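Local coordinates for protein glycerol dehydrogenase (Schizosaccharomyces pombe, PDB 1TA9) that is a zinc-dependent glycerol dehydrogenase of glycerol assimilation, which probably oxidises glycerol to dihydroxyacetone with NAD(+) as the hydride acceptor, at residues N101-I105 against C106-I110; C287-A290 against F291-V295. All coordinates share one frame; numbering follows the deposited sequence.

Contact 1 of 2, residues N101-I105 against C106-I110; sequences NVWNI and CANKI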
# COMPACT_ATOMS: atom_id res chain seq x y z
N ASN B 101 0.63 22.22 51.55
CA ASN B 101 1.58 22.24 50.45
C ASN B 101 1.01 23.00 49.25
O ASN B 101 1.68 23.86 48.68
CB ASN B 101 1.94 20.81 50.04
CG ASN B 101 3.06 20.76 49.03
OD1 ASN B 101 3.37 19.69 48.48
ND2 ASN B 101 3.69 21.90 48.77
N VAL B 102 -0.22 22.68 48.87
CA VAL B 102 -0.85 23.33 47.73
C VAL B 102 -1.15 24.79 48.01
O VAL B 102 -1.12 25.62 47.09
CB VAL B 102 -2.15 22.59 47.32
CG1 VAL B 102 -2.82 23.33 46.18
CG2 VAL B 102 -1.81 21.17 46.89
N TRP B 103 -1.44 25.13 49.26
CA TRP B 103 -1.71 26.53 49.60
C TRP B 103 -0.44 27.33 49.35
O TRP B 103 -0.49 28.44 48.82
CB TRP B 103 -2.12 26.66 51.08
CG TRP B 103 -3.60 26.49 51.30
CD1 TRP B 103 -4.22 25.46 51.94
CD2 TRP B 103 -4.64 27.38 50.87
NE1 TRP B 103 -5.58 25.64 51.93
CE2 TRP B 103 -5.86 26.81 51.28
CE3 TRP B 103 -4.65 28.60 50.18
CZ2 TRP B 103 -7.09 27.42 51.01
CZ3 TRP B 103 -5.87 29.21 49.92
CH2 TRP B 103 -7.08 28.62 50.33
N ASN B 104 0.70 26.76 49.72
CA ASN B 104 1.98 27.43 49.54
C ASN B 104 2.31 27.57 48.06
O ASN B 104 2.81 28.61 47.62
CB ASN B 104 3.09 26.62 50.22
CG ASN B 104 2.85 26.43 51.71
OD1 ASN B 104 3.55 25.65 52.36
ND2 ASN B 104 1.86 27.13 52.25
N ILE B 105 2.02 26.53 47.29
CA ILE B 105 2.31 26.49 45.86
C ILE B 105 1.43 27.31 44.92
O ILE B 105 1.95 28.02 44.05
CB ILE B 105 2.31 25.03 45.35
CG1 ILE B 105 3.37 24.22 46.11
CG2 ILE B 105 2.60 24.99 43.85
CD1 ILE B 105 3.38 22.75 45.73
N CYS B 106 0.11 27.25 45.08
CA CYS B 106 -0.74 27.97 44.14
C CYS B 106 -2.15 28.34 44.59
O CYS B 106 -2.77 29.23 44.00
CB CYS B 106 -0.85 27.16 42.86
SG CYS B 106 -1.62 25.53 43.13
N ALA B 107 -2.68 27.66 45.59
CA ALA B 107 -4.04 27.91 46.06
C ALA B 107 -4.39 29.38 46.31
O ALA B 107 -5.53 29.79 46.11
CB ALA B 107 -4.31 27.09 47.31
N ASN B 108 -3.41 30.17 46.74
CA ASN B 108 -3.67 31.59 47.01
C ASN B 108 -3.93 32.39 45.74
O ASN B 108 -4.59 33.43 45.78
CB ASN B 108 -2.50 32.21 47.78
CG ASN B 108 -2.52 31.82 49.25
OD1 ASN B 108 -3.54 31.97 49.92
ND2 ASN B 108 -1.39 31.33 49.75
N LYS B 109 -3.42 31.91 44.61
CA LYS B 109 -3.63 32.59 43.34
C LYS B 109 -5.12 32.57 43.03
O LYS B 109 -5.68 33.55 42.54
CB LYS B 109 -2.84 31.89 42.23
CG LYS B 109 -1.34 31.85 42.48
CD LYS B 109 -0.61 31.12 41.36
CE LYS B 109 0.87 30.95 41.67
NZ LYS B 109 1.57 32.26 41.81
N ILE B 110 -5.76 31.44 43.31
CA ILE B 110 -7.19 31.30 43.07
C ILE B 110 -7.96 32.23 44.01
O ILE B 110 -8.82 32.99 43.57
CB ILE B 110 -7.64 29.83 43.30
CG1 ILE B 110 -6.98 28.93 42.25
CG2 ILE B 110 -9.16 29.73 43.22
CD1 ILE B 110 -7.23 27.45 42.46
O HOH W 1 -0.57 29.87 46.71
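Val102 and Trp103 meet Cys106, Ala107 and Asn108 in a local contact around a wider, pi-type turn of helix 100-115, the crossover helix of the beta-alpha-beta unit between strands 93-98 and 120-125 in the NAD(+)-binding domain. It illustrates how a helix can bend sharply by sharing one carbonyl between two amides and handing the next to a water: the axes of 101-105 and 106-110 diverge by 65°, and Val102 O accepts two nearly straight bonds, from Cys106 N at 2.9 Å and from Ala107 N at 3.0 Å. The two donors come from opposite faces of the carbonyl plane, each tilted out of it. Water 1 donates a hydrogen bond to Trp103 O at 2.6 Å and accepts from Asn108 N at 2.9 Å, bridging the two groups across the bend.

On the side facing the sheet, Ala107 CB stands over one face of the indole, offset toward the rim above the six-membered ring. Trp103 is turned there by a first torsion of -87°, with CG anti to the carbonyl carbon, and its NE1 is held by Leu124 O at strand 120-125, while the ring also packs against Val96 and Ala98 of strand 93-98. A leucine in its place would probably leave Leu124 O without this donor and Ala107 CB without a flat surface to rest on. Val102 CG1 lies 3.9 Å from Cys106 SG, and both side chains also touch Thr177, which probably contributes to the NAD(+) site. The Asn108 side chain runs across that of Trp103 at about a right angle, with amide and ring planes 47° apart and Asn108 OD1 lying 3.6 Å from Trp103 CZ3.

Contact 2 of 2, residues C287-A290 against F291-V295; sequences CTEA and FENVV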
# COMPACT_ATOMS: atom_id res chain seq x y z
N CYS B 287 6.58 24.87 29.03
CA CYS B 287 5.18 24.58 28.74
C CYS B 287 4.87 24.66 27.25
O CYS B 287 4.22 25.59 26.78
CB CYS B 287 4.30 25.58 29.53
SG CYS B 287 2.56 25.14 29.76
N THR B 288 5.35 23.67 26.50
CA THR B 288 5.13 23.61 25.05
C THR B 288 3.70 23.15 24.75
O THR B 288 3.01 22.67 25.64
CB THR B 288 6.07 22.59 24.39
OG1 THR B 288 5.96 21.34 25.07
CG2 THR B 288 7.51 23.08 24.45
N GLU B 289 3.27 23.29 23.50
CA GLU B 289 1.92 22.85 23.15
C GLU B 289 1.88 21.32 23.29
O GLU B 289 0.86 20.75 23.67
CB GLU B 289 1.57 23.26 21.71
CG GLU B 289 0.11 22.95 21.33
CD GLU B 289 -0.31 23.58 20.01
OE1 GLU B 289 -1.44 23.29 19.55
OE2 GLU B 289 0.47 24.36 19.44
N ALA B 290 3.01 20.67 23.02
CA ALA B 290 3.09 19.22 23.14
C ALA B 290 2.78 18.83 24.59
O ALA B 290 2.02 17.89 24.84
CB ALA B 290 4.49 18.74 22.74
N PHE B 291 3.38 19.55 25.53
CA PHE B 291 3.16 19.30 26.95
C PHE B 291 1.68 19.52 27.26
O PHE B 291 1.03 18.70 27.91
CB PHE B 291 4.00 20.26 27.81
CG PHE B 291 3.67 20.22 29.28
CD1 PHE B 291 4.06 19.14 30.07
CD2 PHE B 291 2.96 21.26 29.88
CE1 PHE B 291 3.76 19.10 31.44
CE2 PHE B 291 2.65 21.23 31.24
CZ PHE B 291 3.05 20.15 32.02
N GLU B 292 1.14 20.64 26.78
CA GLU B 292 -0.27 20.94 27.01
C GLU B 292 -1.18 19.86 26.42
O GLU B 292 -2.24 19.56 26.97
CB GLU B 292 -0.62 22.31 26.40
CG GLU B 292 0.13 23.48 27.03
CD GLU B 292 -0.73 24.31 27.98
OE1 GLU B 292 -0.18 25.22 28.63
OE2 GLU B 292 -1.95 24.06 28.07
N ASN B 293 -0.77 19.28 25.29
CA ASN B 293 -1.58 18.24 24.66
C ASN B 293 -1.71 17.03 25.57
O ASN B 293 -2.78 16.43 25.69
CB ASN B 293 -0.97 17.79 23.33
CG ASN B 293 -1.07 18.85 22.25
OD1 ASN B 293 -1.91 19.75 22.32
ND2 ASN B 293 -0.24 18.72 21.23
N VAL B 294 -0.60 16.66 26.20
CA VAL B 294 -0.60 15.50 27.09
C VAL B 294 -1.34 15.80 28.38
O VAL B 294 -1.93 14.90 28.99
CB VAL B 294 0.85 15.03 27.36
CG1 VAL B 294 0.85 13.89 28.37
CG2 VAL B 294 1.48 14.58 26.05
N VAL B 295 -1.33 17.06 28.82
CA VAL B 295 -2.08 17.40 30.02
C VAL B 295 -3.55 17.16 29.67
O VAL B 295 -4.31 16.62 30.48
CB VAL B 295 -1.87 18.87 30.45
CG1 VAL B 295 -2.88 19.26 31.52
CG2 VAL B 295 -0.45 19.05 31.00
O HOH W 2 0.96 26.86 26.76
O HOH W 3 -3.05 21.17 20.30
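The chain passes from the non-helical backbone of Cys287 and Thr288 into the first turns of helix 289-307, where alpha-helical bonds begin with Glu292 N to Thr288 O at 3.0 Å, continue with Asn293 N to Glu289 O at 2.7 Å, and run on with Val294 N to Ala290 O. Phe291 N, one of the amides of the opening turn, is met by a side chain: Thr288 OG1 accepts from it at 3.2 Å. With a first torsion of 52°, Thr288 OG1 is tucked between its own backbone N and carbonyl carbon, where it can fold back over the helix end, and it also hydrogen-bonds to Ser281 OG near the end of helix 258-284.

Just before the cap in sequence, Cys287 SG approaches the Phe291 ring obliquely, 3.9 Å from Phe291 CD2, in a sulfur-aromatic contact. Phe291 packs on Ile218 and Val219 of helix 215-220, and Val295 CG2 of the next turn covers one of its faces near the rim. A bend at the second torsion of Glu292, -104°, folds its side chain back beside Thr288 O, and Thr215 OG1 bonds to Glu292 OE1; water 2 donates to the same oxygen at 2.7 Å.

One turn apart on the helix, the Glu289 carboxylate and Asn293 amide stand with their planes 66° apart, linked by water 3, which donates to Glu289 OE1 at 2.8 Å and to Asn293 OD1 at 2.7 Å. Both groups reach across the assembly: Glu289 OE2 forms a salt bridge with Lys403 of the second subunit, Asn293 ND2 bonds to Asp349 of that subunit, and Asn293 OD1 accepts from Arg64 of a third. The whole is a threonine N-cap at the start of helix 289-307, its first turn serving at the same time as a subunit interface.

The two contacts belong to different helices, 100-115 and 289-307, with centres 22 Å apart and nearest atoms about 13 Å apart, so they do not touch. Both nevertheless approach the same segment, which probably binds NAD(+): in contact 1 the side chain of Cys106 comes within about 4 Å of that of Thr177, and in contact 2 the side chain of Phe291 lies about 6 Å from that of Ala179. Contact 1 remains on the nucleotide side, whereas contact 2 extends toward the metals. There the Val294 side chain is about 10 Å from that of Asp232, a zinc ligand, and about 13 Å from the bound potassium ion.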